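Local structure of exported gluconolactonase (Xanthomonas campestris pv. campestris, 3DR2) at residues Val14-Asp19 against Leu37-Asp42; Asp148-Leu153 against Ala167-Tyr172; Val236-Pro241 against Ser256-Cys261; Gly243-Arg248 against Ser280-Asp285; Ile273-Thr278 against Cys298-Pro303. The protein probably hydrolyses glucono-1,5-lactone to gluconate in glucose secondary metabolism, as a calcium-binding, dimeric six-bladed beta-propeller of the SMP-30/gluconolactonase family. One frame throughout, in Å; residues are numbered along the deposited sequence.

Interaction 1: Val14-Asp19 against Leu37-Asp42; sequences VPADCD and LLTLYD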
# COMPACT_ATOMS: atom_id res chain seq x y z
N VAL A 14 -5.41 17.78 14.04
CA VAL A 14 -4.56 18.89 13.66
C VAL A 14 -5.19 19.58 12.45
O VAL A 14 -5.64 18.90 11.53
CB VAL A 14 -3.14 18.39 13.31
CG1 VAL A 14 -2.27 19.55 12.86
CG2 VAL A 14 -2.52 17.70 14.52
N PRO A 15 -5.25 20.92 12.44
CA PRO A 15 -5.84 21.61 11.29
C PRO A 15 -5.15 21.22 10.00
O PRO A 15 -3.93 21.08 9.96
CB PRO A 15 -5.64 23.09 11.64
CG PRO A 15 -5.70 23.08 13.13
CD PRO A 15 -4.85 21.88 13.48
N ALA A 16 -5.92 21.06 8.93
CA ALA A 16 -5.37 20.68 7.64
C ALA A 16 -4.74 21.90 6.96
O ALA A 16 -5.20 23.02 7.14
CB ALA A 16 -6.46 20.10 6.75
N ASP A 17 -3.69 21.66 6.19
CA ASP A 17 -3.01 22.75 5.49
C ASP A 17 -3.64 22.96 4.12
O ASP A 17 -3.18 22.40 3.12
CB ASP A 17 -1.52 22.45 5.36
CG ASP A 17 -0.73 23.66 4.88
OD1 ASP A 17 0.52 23.58 4.86
OD2 ASP A 17 -1.35 24.68 4.53
N CYS A 18 -4.71 23.75 4.08
CA CYS A 18 -5.41 24.04 2.84
C CYS A 18 -6.23 25.31 3.00
O CYS A 18 -6.39 25.83 4.11
CB CYS A 18 -6.32 22.86 2.47
SG CYS A 18 -7.59 22.46 3.70
N ASP A 19 -6.74 25.83 1.89
CA ASP A 19 -7.53 27.05 1.93
C ASP A 19 -8.90 26.78 2.54
O ASP A 19 -9.43 25.67 2.45
CB ASP A 19 -7.70 27.63 0.52
CG ASP A 19 -6.39 28.07 -0.09
OD1 ASP A 19 -5.63 28.79 0.59
OD2 ASP A 19 -6.12 27.72 -1.26
N LEU A 37 -11.20 22.70 8.06
CA LEU A 37 -10.90 21.27 7.91
C LEU A 37 -9.81 20.78 8.85
O LEU A 37 -8.81 21.46 9.07
CB LEU A 37 -10.50 20.97 6.47
CG LEU A 37 -10.39 19.49 6.09
CD1 LEU A 37 -11.77 18.86 6.05
CD2 LEU A 37 -9.71 19.35 4.74
N LEU A 38 -10.00 19.57 9.39
CA LEU A 38 -9.04 18.94 10.29
C LEU A 38 -8.52 17.64 9.70
O LEU A 38 -9.18 17.02 8.86
CB LEU A 38 -9.69 18.62 11.64
CG LEU A 38 -10.21 19.74 12.54
CD1 LEU A 38 -9.07 20.68 12.88
CD2 LEU A 38 -11.33 20.47 11.86
N THR A 39 -7.34 17.23 10.15
CA THR A 39 -6.74 15.98 9.71
C THR A 39 -6.87 14.99 10.86
O THR A 39 -6.36 15.25 11.96
CB THR A 39 -5.25 16.17 9.37
OG1 THR A 39 -5.13 17.12 8.31
CG2 THR A 39 -4.63 14.84 8.95
N LEU A 40 -7.53 13.86 10.62
CA LEU A 40 -7.72 12.84 11.64
C LEU A 40 -6.72 11.70 11.52
O LEU A 40 -6.45 11.01 12.50
CB LEU A 40 -9.14 12.27 11.57
CG LEU A 40 -10.30 13.27 11.72
CD1 LEU A 40 -11.63 12.55 11.63
CD2 LEU A 40 -10.17 13.99 13.05
N TYR A 41 -6.20 11.50 10.32
CA TYR A 41 -5.23 10.44 10.07
C TYR A 41 -4.48 10.80 8.80
O TYR A 41 -5.07 11.36 7.88
CB TYR A 41 -5.96 9.10 9.88
CG TYR A 41 -5.08 7.87 9.90
CD1 TYR A 41 -4.57 7.38 11.10
CD2 TYR A 41 -4.78 7.18 8.72
CE1 TYR A 41 -3.79 6.22 11.13
CE2 TYR A 41 -4.01 6.03 8.74
CZ TYR A 41 -3.52 5.55 9.95
OH TYR A 41 -2.77 4.39 9.99
N ASP A 42 -3.20 10.50 8.75
CA ASP A 42 -2.43 10.81 7.54
C ASP A 42 -1.39 9.75 7.24
O ASP A 42 -0.41 10.02 6.56
CB ASP A 42 -1.77 12.19 7.68
CG ASP A 42 -0.68 12.23 8.75
OD1 ASP A 42 -0.44 11.23 9.45
OD2 ASP A 42 -0.05 13.30 8.89
O HOH W 1 -3.02 18.35 9.19
O HOH W 2 -7.55 23.80 8.42

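Interaction 2: Asp148-Leu153 against Ala167-Tyr172; sequences DPPFGL and AHHSVY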
# COMPACT_ATOMS: atom_id res chain seq x y z
N ASP A 148 -20.25 -1.50 -10.01
CA ASP A 148 -19.30 -2.52 -10.39
C ASP A 148 -18.36 -2.18 -11.55
O ASP A 148 -18.40 -2.82 -12.60
CB ASP A 148 -20.05 -3.82 -10.71
CG ASP A 148 -19.13 -5.02 -10.78
OD1 ASP A 148 -19.37 -5.92 -11.62
OD2 ASP A 148 -18.17 -5.08 -9.99
N PRO A 149 -17.51 -1.15 -11.39
CA PRO A 149 -16.59 -0.79 -12.46
C PRO A 149 -15.44 -1.81 -12.42
O PRO A 149 -15.33 -2.58 -11.47
CB PRO A 149 -16.14 0.61 -12.06
CG PRO A 149 -16.05 0.48 -10.57
CD PRO A 149 -17.33 -0.28 -10.21
N PRO A 150 -14.58 -1.83 -13.46
CA PRO A 150 -13.46 -2.78 -13.50
C PRO A 150 -12.14 -2.28 -12.93
O PRO A 150 -11.09 -2.86 -13.21
CB PRO A 150 -13.35 -3.07 -14.99
CG PRO A 150 -13.58 -1.72 -15.57
CD PRO A 150 -14.78 -1.20 -14.77
N PHE A 151 -12.17 -1.21 -12.14
CA PHE A 151 -10.93 -0.67 -11.58
C PHE A 151 -10.07 -1.72 -10.87
O PHE A 151 -8.84 -1.73 -11.01
CB PHE A 151 -11.24 0.49 -10.63
CG PHE A 151 -11.75 1.72 -11.33
CD1 PHE A 151 -10.97 2.37 -12.27
CD2 PHE A 151 -13.02 2.21 -11.05
CE1 PHE A 151 -11.44 3.51 -12.93
CE2 PHE A 151 -13.50 3.34 -11.71
CZ PHE A 151 -12.71 3.99 -12.65
N GLY A 152 -10.71 -2.60 -10.11
CA GLY A 152 -9.99 -3.63 -9.38
C GLY A 152 -9.37 -4.72 -10.25
O GLY A 152 -8.64 -5.57 -9.75
N LEU A 153 -9.65 -4.68 -11.55
CA LEU A 153 -9.12 -5.68 -12.47
C LEU A 153 -8.00 -5.16 -13.36
O LEU A 153 -7.44 -5.91 -14.17
CB LEU A 153 -10.23 -6.20 -13.39
CG LEU A 153 -11.44 -6.85 -12.74
CD1 LEU A 153 -12.46 -7.23 -13.81
CD2 LEU A 153 -11.00 -8.08 -11.96
N ALA A 167 -19.78 -8.26 -19.48
CA ALA A 167 -19.61 -7.29 -20.56
C ALA A 167 -20.32 -5.99 -20.25
O ALA A 167 -20.80 -5.29 -21.15
CB ALA A 167 -20.13 -7.88 -21.87
N HIS A 168 -20.40 -5.66 -18.97
CA HIS A 168 -21.06 -4.44 -18.54
C HIS A 168 -20.60 -4.03 -17.15
O HIS A 168 -20.20 -4.88 -16.34
CB HIS A 168 -22.58 -4.65 -18.55
CG HIS A 168 -23.03 -5.92 -17.88
ND1 HIS A 168 -23.29 -5.99 -16.53
CD2 HIS A 168 -23.24 -7.16 -18.37
CE1 HIS A 168 -23.64 -7.22 -16.21
NE2 HIS A 168 -23.61 -7.96 -17.31
N HIS A 169 -20.63 -2.73 -16.89
CA HIS A 169 -20.26 -2.16 -15.59
C HIS A 169 -21.62 -1.71 -15.08
O HIS A 169 -22.14 -0.69 -15.53
CB HIS A 169 -19.38 -0.92 -15.74
CG HIS A 169 -18.15 -1.14 -16.56
ND1 HIS A 169 -17.35 -0.10 -16.99
CD2 HIS A 169 -17.57 -2.28 -17.02
CE1 HIS A 169 -16.34 -0.59 -17.68
NE2 HIS A 169 -16.45 -1.90 -17.72
N SER A 170 -22.19 -2.43 -14.13
CA SER A 170 -23.53 -2.09 -13.67
C SER A 170 -23.68 -1.61 -12.25
O SER A 170 -22.77 -1.69 -11.43
CB SER A 170 -24.44 -3.31 -13.86
OG SER A 170 -24.34 -3.82 -15.18
N VAL A 171 -24.87 -1.07 -11.98
CA VAL A 171 -25.27 -0.64 -10.65
C VAL A 171 -26.22 -1.78 -10.32
O VAL A 171 -27.12 -2.07 -11.10
CB VAL A 171 -26.07 0.68 -10.67
CG1 VAL A 171 -26.67 0.93 -9.29
CG2 VAL A 171 -25.16 1.84 -11.05
N TYR A 172 -26.00 -2.44 -9.19
CA TYR A 172 -26.85 -3.56 -8.80
C TYR A 172 -27.60 -3.31 -7.50
O TYR A 172 -27.21 -2.46 -6.70
CB TYR A 172 -26.03 -4.83 -8.60
CG TYR A 172 -25.30 -5.35 -9.82
CD1 TYR A 172 -24.03 -4.90 -10.14
CD2 TYR A 172 -25.88 -6.33 -10.63
CE1 TYR A 172 -23.34 -5.41 -11.23
CE2 TYR A 172 -25.20 -6.84 -11.72
CZ TYR A 172 -23.93 -6.39 -12.02
OH TYR A 172 -23.27 -6.90 -13.10
O HOH W 3 -21.12 -5.24 -13.64

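Interaction 3: Val236-Pro241 against Ser256-Cys261; sequences VPDGLP and SGTGVC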
# COMPACT_ATOMS: atom_id res chain seq x y z
N VAL A 236 -18.11 18.05 -11.70
CA VAL A 236 -17.33 18.79 -10.72
C VAL A 236 -16.29 19.59 -11.50
O VAL A 236 -15.81 19.14 -12.54
CB VAL A 236 -16.62 17.87 -9.70
CG1 VAL A 236 -17.66 17.21 -8.81
CG2 VAL A 236 -15.78 16.82 -10.42
N PRO A 237 -15.94 20.79 -11.02
CA PRO A 237 -14.96 21.63 -11.71
C PRO A 237 -13.64 20.93 -12.04
O PRO A 237 -13.12 21.07 -13.14
CB PRO A 237 -14.78 22.80 -10.74
CG PRO A 237 -16.14 22.92 -10.13
CD PRO A 237 -16.48 21.48 -9.84
N ASP A 238 -13.11 20.17 -11.09
CA ASP A 238 -11.84 19.50 -11.30
C ASP A 238 -11.77 18.06 -10.81
O ASP A 238 -12.35 17.71 -9.79
CB ASP A 238 -10.73 20.31 -10.62
CG ASP A 238 -10.56 21.68 -11.22
OD1 ASP A 238 -10.05 21.76 -12.36
OD2 ASP A 238 -10.95 22.67 -10.57
N GLY A 239 -11.04 17.24 -11.55
CA GLY A 239 -10.88 15.86 -11.16
C GLY A 239 -12.10 14.99 -11.37
O GLY A 239 -12.96 15.29 -12.20
N LEU A 240 -12.18 13.92 -10.58
CA LEU A 240 -13.27 12.97 -10.70
C LEU A 240 -14.26 12.99 -9.54
O LEU A 240 -13.86 13.06 -8.38
CB LEU A 240 -12.70 11.56 -10.79
CG LEU A 240 -11.59 11.30 -11.80
CD1 LEU A 240 -10.87 10.01 -11.45
CD2 LEU A 240 -12.17 11.25 -13.19
N PRO A 241 -15.56 12.94 -9.85
CA PRO A 241 -16.56 12.92 -8.77
C PRO A 241 -16.60 11.43 -8.40
O PRO A 241 -17.41 10.67 -8.91
CB PRO A 241 -17.83 13.40 -9.47
CG PRO A 241 -17.66 12.89 -10.87
CD PRO A 241 -16.20 13.18 -11.15
N SER A 256 -13.84 15.52 -5.32
CA SER A 256 -13.30 16.03 -6.57
C SER A 256 -11.78 16.12 -6.40
O SER A 256 -11.26 15.84 -5.32
CB SER A 256 -13.88 17.40 -6.93
OG SER A 256 -13.44 18.41 -6.04
N GLY A 257 -11.08 16.51 -7.46
CA GLY A 257 -9.64 16.59 -7.38
C GLY A 257 -9.10 17.65 -6.44
O GLY A 257 -7.97 17.54 -5.98
N THR A 258 -9.92 18.65 -6.14
CA THR A 258 -9.49 19.75 -5.28
C THR A 258 -10.19 19.85 -3.93
O THR A 258 -9.85 20.72 -3.12
CB THR A 258 -9.67 21.09 -6.00
OG1 THR A 258 -11.05 21.26 -6.35
CG2 THR A 258 -8.83 21.12 -7.26
N GLY A 259 -11.17 18.98 -3.69
CA GLY A 259 -11.89 19.02 -2.43
C GLY A 259 -13.32 18.56 -2.62
O GLY A 259 -13.60 17.82 -3.56
N VAL A 260 -14.22 18.99 -1.74
CA VAL A 260 -15.62 18.59 -1.84
C VAL A 260 -16.50 19.70 -2.42
O VAL A 260 -16.41 20.86 -2.01
CB VAL A 260 -16.18 18.17 -0.47
CG1 VAL A 260 -17.71 18.04 -0.53
CG2 VAL A 260 -15.57 16.83 -0.05
N CYS A 261 -17.33 19.33 -3.39
CA CYS A 261 -18.25 20.27 -4.04
C CYS A 261 -19.64 20.00 -3.49
O CYS A 261 -20.01 18.84 -3.29
CB CYS A 261 -18.26 20.07 -5.56
SG CYS A 261 -16.69 20.36 -6.40
O HOH W 4 -12.15 22.94 -8.06

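Interaction 4: Gly243-Arg248 against Ser280-Asp285; sequences GFCVDR and SNCTFD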
# COMPACT_ATOMS: atom_id res chain seq x y z
N GLY A 243 -16.51 9.45 -4.91
CA GLY A 243 -17.56 9.09 -3.97
C GLY A 243 -18.26 10.35 -3.50
O GLY A 243 -17.69 11.44 -3.57
N PHE A 244 -19.49 10.22 -3.03
CA PHE A 244 -20.25 11.38 -2.56
C PHE A 244 -21.39 10.94 -1.66
O PHE A 244 -21.69 9.75 -1.55
CB PHE A 244 -20.79 12.15 -3.76
CG PHE A 244 -21.57 11.30 -4.73
CD1 PHE A 244 -22.91 11.01 -4.50
CD2 PHE A 244 -20.96 10.78 -5.86
CE1 PHE A 244 -23.63 10.22 -5.40
CE2 PHE A 244 -21.66 9.98 -6.76
CZ PHE A 244 -23.01 9.70 -6.53
N CYS A 245 -22.02 11.91 -1.00
CA CYS A 245 -23.14 11.61 -0.12
C CYS A 245 -24.21 12.68 -0.28
O CYS A 245 -23.97 13.73 -0.87
CB CYS A 245 -22.68 11.53 1.34
SG CYS A 245 -22.05 13.07 2.03
N VAL A 246 -25.39 12.39 0.24
CA VAL A 246 -26.51 13.33 0.18
C VAL A 246 -27.03 13.54 1.59
O VAL A 246 -27.23 12.58 2.33
CB VAL A 246 -27.64 12.79 -0.71
CG1 VAL A 246 -28.80 13.77 -0.72
CG2 VAL A 246 -27.13 12.56 -2.13
N ASP A 247 -27.27 14.80 1.97
CA ASP A 247 -27.76 15.09 3.31
C ASP A 247 -29.28 15.11 3.38
O ASP A 247 -29.95 15.01 2.36
CB ASP A 247 -27.16 16.40 3.83
CG ASP A 247 -27.64 17.62 3.07
OD1 ASP A 247 -26.93 18.65 3.12
OD2 ASP A 247 -28.71 17.56 2.43
N ARG A 248 -29.83 15.23 4.59
CA ARG A 248 -31.28 15.24 4.77
C ARG A 248 -31.99 16.35 4.00
O ARG A 248 -33.18 16.23 3.69
CB ARG A 248 -31.63 15.35 6.26
CG ARG A 248 -32.28 14.10 6.84
CD ARG A 248 -31.28 13.17 7.49
NE ARG A 248 -30.64 13.77 8.67
CZ ARG A 248 -29.80 13.13 9.47
NH1 ARG A 248 -29.48 11.87 9.24
NH2 ARG A 248 -29.26 13.77 10.51
N SER A 280 -11.27 11.38 -2.33
CA SER A 280 -11.86 10.19 -2.94
C SER A 280 -13.30 9.90 -2.55
O SER A 280 -14.03 9.24 -3.30
CB SER A 280 -11.01 8.96 -2.60
OG SER A 280 -11.10 8.67 -1.21
N ASN A 281 -13.72 10.37 -1.38
CA ASN A 281 -15.07 10.07 -0.92
C ASN A 281 -15.39 10.93 0.30
O ASN A 281 -14.52 11.62 0.83
CB ASN A 281 -15.14 8.59 -0.53
CG ASN A 281 -16.50 7.96 -0.80
OD1 ASN A 281 -17.53 8.55 -0.51
ND2 ASN A 281 -16.49 6.75 -1.35
N CYS A 282 -16.64 10.90 0.73
CA CYS A 282 -17.04 11.64 1.91
C CYS A 282 -18.36 11.12 2.45
O CYS A 282 -19.11 10.44 1.74
CB CYS A 282 -17.13 13.15 1.63
SG CYS A 282 -18.35 13.68 0.38
N THR A 283 -18.64 11.42 3.71
CA THR A 283 -19.87 10.98 4.35
C THR A 283 -20.07 11.80 5.62
O THR A 283 -19.14 12.46 6.09
CB THR A 283 -19.79 9.46 4.72
OG1 THR A 283 -21.11 8.94 4.91
CG2 THR A 283 -18.97 9.25 6.00
N PHE A 284 -21.28 11.78 6.15
CA PHE A 284 -21.57 12.52 7.38
C PHE A 284 -21.75 11.53 8.52
O PHE A 284 -21.92 10.33 8.29
CB PHE A 284 -22.88 13.30 7.27
CG PHE A 284 -22.75 14.61 6.56
CD1 PHE A 284 -23.01 14.71 5.20
CD2 PHE A 284 -22.36 15.75 7.26
CE1 PHE A 284 -22.89 15.94 4.55
CE2 PHE A 284 -22.24 16.97 6.62
CZ PHE A 284 -22.51 17.07 5.26
N ASP A 285 -21.71 12.05 9.74
CA ASP A 285 -21.95 11.21 10.89
C ASP A 285 -23.47 11.16 11.00
O ASP A 285 -24.18 11.78 10.20
CB ASP A 285 -21.31 11.81 12.16
CG ASP A 285 -21.84 13.19 12.48
OD1 ASP A 285 -22.33 13.89 11.57
OD2 ASP A 285 -21.75 13.58 13.66

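Interaction 5: Ile273-Thr278 against Cys298-Pro303; sequences IPTPGT and CLWMLP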
# COMPACT_ATOMS: atom_id res chain seq x y z
N ILE A 273 -15.27 23.02 -0.77
CA ILE A 273 -14.50 22.84 0.46
C ILE A 273 -13.13 22.29 0.07
O ILE A 273 -12.98 21.09 -0.17
CB ILE A 273 -15.20 21.85 1.42
CG1 ILE A 273 -16.54 22.43 1.87
CG2 ILE A 273 -14.30 21.56 2.63
CD1 ILE A 273 -17.43 21.45 2.63
N PRO A 274 -12.12 23.16 -0.01
CA PRO A 274 -10.78 22.70 -0.39
C PRO A 274 -10.21 21.66 0.56
O PRO A 274 -10.48 21.68 1.76
CB PRO A 274 -9.96 23.99 -0.36
CG PRO A 274 -10.96 25.04 -0.70
CD PRO A 274 -12.15 24.63 0.12
N THR A 275 -9.44 20.74 0.00
CA THR A 275 -8.78 19.70 0.78
C THR A 275 -7.33 19.69 0.29
O THR A 275 -7.07 19.93 -0.89
CB THR A 275 -9.42 18.32 0.55
OG1 THR A 275 -8.73 17.35 1.33
CG2 THR A 275 -9.36 17.94 -0.90
N PRO A 276 -6.37 19.40 1.19
CA PRO A 276 -4.94 19.38 0.82
C PRO A 276 -4.49 18.47 -0.32
O PRO A 276 -3.44 18.70 -0.92
CB PRO A 276 -4.24 19.07 2.15
CG PRO A 276 -5.30 18.45 3.00
CD PRO A 276 -6.56 19.17 2.63
N GLY A 277 -5.28 17.44 -0.63
CA GLY A 277 -4.94 16.54 -1.71
C GLY A 277 -6.23 16.09 -2.38
O GLY A 277 -7.30 16.50 -1.96
N THR A 278 -6.14 15.27 -3.41
CA THR A 278 -7.34 14.80 -4.08
C THR A 278 -8.24 14.11 -3.05
O THR A 278 -7.74 13.45 -2.15
CB THR A 278 -7.00 13.78 -5.19
OG1 THR A 278 -6.22 14.44 -6.20
CG2 THR A 278 -8.27 13.21 -5.82
N CYS A 298 -4.87 10.35 3.80
CA CYS A 298 -5.71 10.98 4.82
C CYS A 298 -7.19 10.73 5.01
O CYS A 298 -7.91 10.32 4.10
CB CYS A 298 -5.57 12.50 4.69
SG CYS A 298 -3.89 13.11 4.50
N LEU A 299 -7.62 11.06 6.22
CA LEU A 299 -9.02 11.03 6.63
C LEU A 299 -9.14 12.44 7.23
O LEU A 299 -8.50 12.75 8.23
CB LEU A 299 -9.28 9.99 7.71
CG LEU A 299 -10.72 9.49 7.92
CD1 LEU A 299 -11.03 9.49 9.40
CD2 LEU A 299 -11.74 10.33 7.16
N TRP A 300 -9.92 13.30 6.58
CA TRP A 300 -10.11 14.66 7.07
C TRP A 300 -11.52 14.79 7.65
O TRP A 300 -12.38 13.95 7.40
CB TRP A 300 -9.95 15.67 5.94
CG TRP A 300 -8.62 15.63 5.24
CD1 TRP A 300 -7.40 15.97 5.77
CD2 TRP A 300 -8.38 15.28 3.87
NE1 TRP A 300 -6.42 15.85 4.81
CE2 TRP A 300 -7.00 15.43 3.64
CE3 TRP A 300 -9.21 14.85 2.82
CZ2 TRP A 300 -6.42 15.18 2.39
CZ3 TRP A 300 -8.63 14.60 1.58
CH2 TRP A 300 -7.25 14.76 1.38
N MET A 301 -11.75 15.85 8.42
CA MET A 301 -13.08 16.06 8.99
C MET A 301 -13.39 17.55 9.11
O MET A 301 -12.53 18.35 9.46
CB MET A 301 -13.20 15.39 10.36
CG MET A 301 -14.62 15.44 10.95
SD MET A 301 -14.93 16.85 12.08
CE MET A 301 -14.04 16.27 13.53
N LEU A 302 -14.64 17.90 8.81
CA LEU A 302 -15.10 19.28 8.89
C LEU A 302 -16.24 19.33 9.91
O LEU A 302 -17.35 18.87 9.64
CB LEU A 302 -15.60 19.76 7.53
CG LEU A 302 -15.90 21.26 7.42
CD1 LEU A 302 -14.61 22.04 7.59
CD2 LEU A 302 -16.53 21.57 6.06
N PRO A 303 -15.98 19.91 11.09
CA PRO A 303 -16.99 20.01 12.14
C PRO A 303 -17.89 21.22 11.94
O PRO A 303 -17.44 22.36 11.99
CB PRO A 303 -16.16 20.10 13.40
CG PRO A 303 -15.02 20.96 12.95
CD PRO A 303 -14.68 20.43 11.56

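Interaction 1: Val14-Asp19 against Leu37-Asp42
Val-14 and Thr-39 form a hydrogen-bonded antiparallel pair, and backbone bonds set the register. Thr-39 N donates to Val-14 O at 2.8 Å, while the return bond from Val-14 N to Thr-39 O is weak at 3.4 Å. Further along, Ala-16 N gives Leu-37 O a nearly straight bond of 2.9 Å, with 176° at the hydrogen.

Two waters extend this ladder. One donates to both Leu-37 O and Ala-16 O, so the leucine carbonyl accepts two bonds; the other joins Pro-15 O to Thr-39 OG1, 2.6 Å from the hydroxyl oxygen.

In the fold, strand 14-15 is the outermost strand of a propeller blade, laid on strand 38-41, which in turn pairs with the C-terminal strand 298-303. Ring closure by strands from both chain ends in one blade is the "velcro" arrangement of beta-propellers.

Apolar contacts are small and local. The CD2 methyl of Leu-37 meets Ala-16 CB at 3.9 Å and, at the same distance, Cys-18 SG, which its first torsion (60°) places between backbone N and carbonyl carbon. Leu-38 turns CD1 to the proline, 3.7 Å from Pro-15 CA, the two side chains crossing obliquely. Leu-37 and Thr-39 also rest on Trp-300 of strand 298-303.

Interaction 2: Asp148-Leu153 against Ala167-Tyr172
His-169 and Tyr-172 each turn a ring to the loop that starts at Asp-148, but in different ways. Pro-150 CD sits over the centre of the imidazole face, 3.4 Å from the centroid and 12° off the ring normal, a CH-pi contact in which the proline crosses the histidine at about a right angle. The ring is also tied through ND1 to His-189 N. The phenol of Tyr-172 instead receives Asp-148 CB at its edge, in plane, 3.7 Å from Tyr-172 CE1, while Ser-170 CB lies over one face, offset toward the rim. The aspartate carboxylate is turned 60° from this ring.

One water joins the polar ends. It donates to Asp-148 OD1 (2.8 Å) and His-168 O, and accepts from Tyr-172 OH and Ser-170 N, so four bonds fix it.

The loop leaves strand 144-147, the antiparallel neighbour of strand 169-174 within one propeller blade, and Asp-148 N still donates to Ser-170 O at 2.9 Å. Pro-149 CA lies 4.3 Å from His-169 CB, and the proline ring packs on Asn-134, a calcium ligand; Phe-151 touches another, Asn-191.

With CG anti to the backbone N (chi1 -166°), the Asp-148 carboxylate meets two backbone amides: OD1 accepts from Asn-131 N and OD2 from Ser-132 N. Within segment 167-172, His-168 ND1 donates to Ser-170 OG at 2.8 Å, and that hydroxyl also bonds Asp-186.

Interaction 3: Val236-Pro241 against Ser256-Cys261
Asp-238 and Gly-257 supply the direct hydrogen bond of this contact: Gly-257 N donates to Asp-238 O at 2.9 Å, approaching from above the carbonyl plane, 44° out of it. A weaker polar touch follows where Ser-256 CA points its hydrogen at Leu-240 O, 3.5 Å away. Beside these contacts the CA atoms of Gly-239 and Gly-257 come to 4.0 Å, an approach that two residues without side chains permit; Gly-239 also has a positive phi of 74°.

A single water donates to Asp-238 OD2 and bonds Thr-258 OG1 at 2.6 Å, and Asp-238 CB touches Thr-258 CG2.

The apolar part gathers round Cys-261 SG, which meets Pro-237 CD at 3.6 Å and Val-236 CG1 at 4.1 Å. Val-236 CB also packs on Ser-256 CB. The serine hydroxyl takes no part across the contact: Ser-256 OG donates to Gly-259 O at 2.6 Å and so braces its own turn.

Segment 236-241 carries the chain from strand 226-234, outermost in one propeller blade, to strand 244-246, innermost in the next. With one direct bond, one bridging water and a few apolar contacts, mostly to sulfur, this connection between blades is held at points rather than zipped along its length.

Interaction 4: Gly243-Arg248 against Ser280-Asp285
Cys-245 drives its sulfur between the side chains of the facing strand. SG lies 3.7 Å from Phe-284 CD1 and 4.8 Å from the ring centroid, an oblique sulfur-aromatic contact, and 3.8 Å from Thr-283 CA. The sulfur of Cys-282 is also near, SG to SG 4.1 Å, a packing distance and not a disulfide. Both cysteines hold SG between backbone N and carbonyl carbon (chi1 64° in Cys-245).

At the other end, Gly-243 CA lies over the face of the Asn-281 amide, 3.5 Å from OD1. Here Gly-243 N donates to Ser-280 O at 3.0 Å, the one hydrogen bond between the segments.

A second shell fixes that amide. Asn-281 OD1 accepts from Cys-282 N at 2.8 Å, in the carbonyl plane and on a lone pair, while ND2 bonds Glu-48 OE1. Glu-48 is a calcium ligand, as is Asp-242 just before Gly-243, so the glycine-asparagine contact borders the metal site; the Thr-283 side chain lies about 4 Å from a bound calcium ion.

Strands 244-246 and 281-284 run in the same direction, their short axes 26° apart, but are hydrogen-bonded into separate sheets, to strands 252-254 and 290-295. Each is the innermost strand of its blade, and such strands, parallel and meeting through side chains, line the central channel of a beta-propeller.

Interaction 5: Ile273-Thr278 against Cys298-Pro303
Thr-275 and Trp-300 touch although their CA atoms are 8.2 Å apart, for the two backbones run past each other at side-chain distance and share no hydrogen bond. The indole of Trp-300 takes up the gap. Its first torsion (-59°) puts CG anti to the carbonyl carbon, and one face of the ring system receives two successive residues of the loop. Thr-275 CB stands over the six-membered ring, 4.2 Å from its centroid and 21° off the normal, with its side chain crossing the indole at about a right angle. Pro-276 CD lies over the five-membered ring at the same centroid distance, 4.2 Å, and the proline and indole slide past each other in opposite directions; Pro-276 CG comes to 3.5 Å from Trp-300 CZ2. The modelled hydroxyl of Thr-275 is pressed too tightly on this face, and its exact placement is doubtful.

The opposite face is backed from within its own strand by Cys-298 CB, 3.3 Å above the ring plane. At the edge, Thr-278 O lies in plane, 3.8 Å from Trp-300 CH2, so the loop wraps from face to rim.

A second, purely aliphatic contact lies toward the other end. Ile-273 and Leu-302 reach toward each other tip to tip, Ile-273 CD1 meeting Leu-302 CD2 at 3.5 Å; the isoleucine is extended, with CD1 anti to CA (chi2 170°).

Strand 269-274 pairs with 259-263 in one blade, and strand 298-303 lies between 38-41 and 290-295 in the adjacent one. Ile-273 also packs on Leu-291, while Leu-37 touches both Pro-276 and Trp-300.

How the interactions relate
Place in the propeller and chemistry go together. Interaction 4 lies deepest, near the chain's centre, where two innermost strands pack through cysteine, phenylalanine and glycine; interaction 1, at the surface, relies on sheet bonds and waters. Interaction 2, also buried, stands apart, about 33 Å from interaction 1 between centres, and combines ring contacts with a four-bonded water. Interactions 3 and 5 are partly buried, 3 held by one direct bond and a water, 5 by an indole face and aliphatic tips without a hydrogen bond. Interactions 3, 4 and 5 share the blade of strands 244-246, 259-263 and 269-274; 1, 4 and 5 share the next, so 4 and 5 join neighbouring blades at inner and outer radii.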